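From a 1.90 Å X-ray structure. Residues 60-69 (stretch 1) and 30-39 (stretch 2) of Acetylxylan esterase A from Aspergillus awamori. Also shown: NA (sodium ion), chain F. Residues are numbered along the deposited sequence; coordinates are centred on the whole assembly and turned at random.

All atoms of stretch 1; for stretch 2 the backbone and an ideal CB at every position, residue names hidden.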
# COMPACT_ATOMS: atom_id res chain seq x y z
N TYR A 60 -18.56 -12.43 1.93
CA TYR A 60 -17.09 -12.36 1.69
C TYR A 60 -16.28 -11.92 2.90
O TYR A 60 -15.05 -12.05 2.92
CB TYR A 60 -16.83 -11.46 0.46
CG TYR A 60 -17.36 -12.03 -0.84
CD1 TYR A 60 -16.77 -13.13 -1.44
CD2 TYR A 60 -18.49 -11.49 -1.44
CE1 TYR A 60 -17.28 -13.65 -2.63
CE2 TYR A 60 -19.00 -12.01 -2.60
CZ TYR A 60 -18.40 -13.09 -3.18
OH TYR A 60 -18.91 -13.57 -4.36
N GLY A 61 -16.97 -11.46 3.93
CA GLY A 61 -16.35 -11.20 5.23
C GLY A 61 -15.56 -9.92 5.39
O GLY A 61 -14.83 -9.78 6.39
N PHE A 62 -15.67 -9.00 4.43
CA PHE A 62 -14.98 -7.73 4.54
C PHE A 62 -15.77 -6.73 5.39
O PHE A 62 -16.98 -6.94 5.66
CB PHE A 62 -14.71 -7.16 3.16
CG PHE A 62 -15.93 -7.05 2.25
CD1 PHE A 62 -16.87 -5.99 2.39
CD2 PHE A 62 -16.13 -7.97 1.24
CE1 PHE A 62 -17.96 -5.91 1.55
CE2 PHE A 62 -17.21 -7.87 0.36
CZ PHE A 62 -18.12 -6.85 0.53
N ILE A 63 -15.12 -5.64 5.80
CA ILE A 63 -15.77 -4.58 6.55
C ILE A 63 -16.15 -3.49 5.53
O ILE A 63 -15.39 -3.23 4.61
CB ILE A 63 -14.81 -4.00 7.62
CG1 ILE A 63 -14.57 -5.08 8.70
CG2 ILE A 63 -15.36 -2.70 8.26
CD1 ILE A 63 -13.46 -4.75 9.67
N VAL A 64 -17.30 -2.87 5.70
CA VAL A 64 -17.67 -1.70 4.87
C VAL A 64 -17.60 -0.40 5.62
O VAL A 64 -18.07 -0.33 6.76
CB VAL A 64 -19.12 -1.81 4.25
CG1 VAL A 64 -19.27 -0.79 3.07
CG2 VAL A 64 -19.44 -3.23 3.82
N ILE A 65 -16.97 0.62 5.04
CA ILE A 65 -16.88 1.95 5.64
C ILE A 65 -17.75 2.87 4.82
O ILE A 65 -17.63 2.88 3.61
CB ILE A 65 -15.44 2.54 5.65
CG1 ILE A 65 -14.51 1.68 6.52
CG2 ILE A 65 -15.49 4.00 6.15
CD1 ILE A 65 -13.01 2.04 6.32
N TYR A 66 -18.63 3.61 5.50
CA TYR A 66 -19.57 4.51 4.84
C TYR A 66 -19.29 5.90 5.35
O TYR A 66 -19.80 6.28 6.42
CB TYR A 66 -21.06 4.10 5.14
CG TYR A 66 -21.45 2.69 4.74
CD1 TYR A 66 -21.90 2.39 3.44
CD2 TYR A 66 -21.39 1.65 5.67
CE1 TYR A 66 -22.30 1.11 3.08
CE2 TYR A 66 -21.78 0.36 5.32
CZ TYR A 66 -22.20 0.07 4.04
OH TYR A 66 -22.54 -1.22 3.75
N PRO A 67 -18.45 6.69 4.63
CA PRO A 67 -18.20 8.07 5.08
C PRO A 67 -19.48 8.88 4.91
O PRO A 67 -20.31 8.51 4.11
CB PRO A 67 -17.11 8.58 4.11
CG PRO A 67 -16.47 7.31 3.55
CD PRO A 67 -17.68 6.38 3.42
N SER A 68 -19.63 9.95 5.71
CA SER A 68 -20.87 10.73 5.71
C SER A 68 -20.55 12.22 5.61
O SER A 68 -19.91 12.78 6.48
CB SER A 68 -21.66 10.45 6.97
OG SER A 68 -23.01 10.60 6.69
N SER A 69 -21.02 12.85 4.56
CA SER A 69 -20.69 14.24 4.29
C SER A 69 -21.14 15.14 5.43
O SER A 69 -22.24 14.96 5.97
CB SER A 69 -21.32 14.73 3.00
OG SER A 69 -21.02 16.11 2.83
N UNK A 30 -9.03 -12.26 8.15
CA UNK A 30 -8.17 -11.15 7.77
C UNK A 30 -8.98 -10.33 6.78
O UNK A 30 -8.81 -10.45 5.59
CB UNK A 30 -6.84 -11.62 7.18
N UNK A 31 -9.92 -9.54 7.28
CA UNK A 31 -10.95 -9.00 6.37
C UNK A 31 -10.45 -7.92 5.43
O UNK A 31 -9.59 -7.14 5.81
CB UNK A 31 -12.11 -8.43 7.19
N UNK A 32 -10.99 -7.89 4.22
CA UNK A 32 -10.82 -6.77 3.33
C UNK A 32 -11.68 -5.59 3.77
O UNK A 32 -12.36 -5.64 4.82
CB UNK A 32 -11.16 -7.18 1.90
N UNK A 33 -11.60 -4.51 3.02
CA UNK A 33 -12.38 -3.29 3.33
C UNK A 33 -12.95 -2.74 2.05
O UNK A 33 -12.26 -2.66 1.04
CB UNK A 33 -11.52 -2.23 4.03
N UNK A 34 -14.21 -2.37 2.09
CA UNK A 34 -14.84 -1.63 0.99
C UNK A 34 -15.32 -0.30 1.53
O UNK A 34 -16.11 -0.26 2.49
CB UNK A 34 -16.00 -2.42 0.37
N UNK A 35 -14.86 0.81 0.92
CA UNK A 35 -15.29 2.12 1.27
C UNK A 35 -16.39 2.49 0.25
O UNK A 35 -16.11 2.48 -0.97
CB UNK A 35 -14.12 3.11 1.27
N UNK A 36 -17.60 2.77 0.73
CA UNK A 36 -18.76 3.00 -0.11
C UNK A 36 -19.28 4.43 0.14
O UNK A 36 -19.74 4.76 1.26
CB UNK A 36 -19.85 1.96 0.17
N UNK A 37 -19.17 5.29 -0.88
CA UNK A 37 -19.29 6.73 -0.71
C UNK A 37 -20.57 7.29 -1.35
O UNK A 37 -20.78 7.12 -2.57
CB UNK A 37 -18.06 7.42 -1.31
N UNK A 38 -21.42 7.90 -0.52
CA UNK A 38 -22.77 8.23 -0.87
C UNK A 38 -22.87 9.45 -1.83
O UNK A 38 -21.91 10.21 -1.99
CB UNK A 38 -23.56 8.50 0.41
N UNK A 39 -24.05 9.60 -2.43
CA UNK A 39 -24.43 10.69 -3.38
C UNK A 39 -24.94 11.96 -2.66
O UNK A 39 -25.21 11.94 -1.47
CB UNK A 39 -25.51 10.19 -4.34
NA NA F . -4.77 -11.46 11.22

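The backbone frames the problem: 33-37 runs parallel to Ile63-Ser68, the strand axes 4.6 Å apart at closest and inclined by 26°. Main-chain bonds alternate along it, so each position is judged by the side of this ladder its CB takes.

At position 30 the ideal CB points away from stretch 1 and comes near none of its atoms, but the sodium ion lies nearby. An oxygen-bearing side chain such as Asp, Asn, Glu or Gln would suit. It is Asn30, whose OD1 binds NA at 2.4 Å; four waters also bind the ion.

The CB of position 31 points toward stretch 1, 3.1 Å from Gly61 O, which is tight. Phi of -73° permits proline, and a compact apolar residue could meet Ile63. Pro31 fits: its CB settles 3.3 Å from Gly61 O, and its CG lies 4.2 Å from Ile63 CD1.

Position 32 has phi/psi of -75/180, open to most residues, and an ideal CB would lie 3.8 Å from Phe62 CB, so a small residue is reasonable but not compelled. Gly32 acts through its backbone: its O accepts from Ile63 N at 2.9 Å, while its N donates to a water that in turn donates to Tyr60 O.

Position 33 lies on the same face as Ile63 and Ile65, its ideal CB 5.1 Å from Ile65 CD1. Val, Leu or Ile could cover that gap. In Ile33, CG2 reaches Ile65 CD1 at 3.8 Å.

Position 34 turns to the other face, its ideal CB 4.2 Å from Phe62 CE1 and 4.5 Å from Val64 CG1: a niche for a branched aliphatic. Val34 (chi1 t) lays CG2 over one face of the Phe62 ring, 4.0 Å from its centroid and 21° off the normal. Its N donates to Ile63 O (2.9 Å) and its O accepts from Ile65 N (2.8 Å).

Position 35 returns to the face of Ile65, with Pro67 CD 5.3 Å from the ideal CB; Val, Ile or Leu would suit. Val35 places CG1 3.8 Å from Pro67 CG and CG2 4.3 Å from Ile65 CD1.

At position 36 the ideal CB already lies 3.9 Å from Tyr66 CD1 and 4.0 Å from Val64 CG1, so a small side chain makes contact without further reach. Ala36 does so, and its N donates to Ile65 O at 2.9 Å.

Position 37 points sideways, its ideal CB 4.9 Å from Pro67 CD; several aliphatics would do. Ile37 brings CG1 to 4.3 Å from Pro67 CD.

Position 38 points toward stretch 1, its ideal CB 6.5 Å from Ser69 N, an amide that offers a donor. That span is too long for a short acceptor such as Asn; Gln or His could bridge it. His38 does: Ser69 N donates to its NE2 at 3.0 Å and 169°, along the ring edge, while its ND1 donates to the backbone O of 39.

Position 39 is out of reach of stretch 1, which sets no preference. Tyr39 hydrogen-bonds through OH elsewhere in the structure.

Stretch 2 30-39: NPGIVVAIHY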
# COMPACT_ATOMS: atom_id res chain seq x y z
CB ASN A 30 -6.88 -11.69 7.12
CG ASN A 30 -6.00 -12.42 8.12
OD1 ASN A 30 -5.32 -11.78 8.92
ND2 ASN A 30 -6.06 -13.72 8.13
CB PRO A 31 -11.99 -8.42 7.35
CG PRO A 31 -11.22 -8.10 8.58
CD PRO A 31 -10.11 -9.09 8.67
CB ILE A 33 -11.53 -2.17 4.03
CG1 ILE A 33 -11.10 -2.59 5.44
CG2 ILE A 33 -12.28 -0.85 4.03
CD1 ILE A 33 -10.02 -1.72 6.04
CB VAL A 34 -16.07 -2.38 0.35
CG1 VAL A 34 -16.79 -1.50 -0.68
CG2 VAL A 34 -15.62 -3.67 -0.31
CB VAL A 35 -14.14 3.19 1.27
CG1 VAL A 35 -14.64 4.56 1.65
CG2 VAL A 35 -12.93 2.80 2.11
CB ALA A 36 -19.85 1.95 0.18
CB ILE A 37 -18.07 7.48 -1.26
CG1 ILE A 37 -16.76 6.85 -0.75
CG2 ILE A 37 -18.19 8.98 -0.95
CD1 ILE A 37 -15.46 7.49 -1.31
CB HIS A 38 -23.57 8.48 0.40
CG HIS A 38 -23.24 9.76 1.09
ND1 HIS A 38 -23.68 11.00 0.64
CD2 HIS A 38 -22.53 10.00 2.21
CE1 HIS A 38 -23.25 11.94 1.46
NE2 HIS A 38 -22.55 11.36 2.43
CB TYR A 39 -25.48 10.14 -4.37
CG TYR A 39 -26.51 9.26 -3.69
CD1 TYR A 39 -27.47 9.82 -2.82
CD2 TYR A 39 -26.46 7.88 -3.80
CE1 TYR A 39 -28.39 9.01 -2.15
CE2 TYR A 39 -27.36 7.06 -3.14
CZ TYR A 39 -28.33 7.63 -2.30
OH TYR A 39 -29.21 6.83 -1.64
O HOH W 1 -12.74 -10.08 3.27
O HOH W 2 -21.12 6.84 2.21
O HOH W 3 -4.01 -9.35 12.39
O HOH W 4 -6.92 -10.11 11.37
O HOH W 5 -6.20 -13.28 11.72
O HOH W 6 -3.14 -12.95 10.87
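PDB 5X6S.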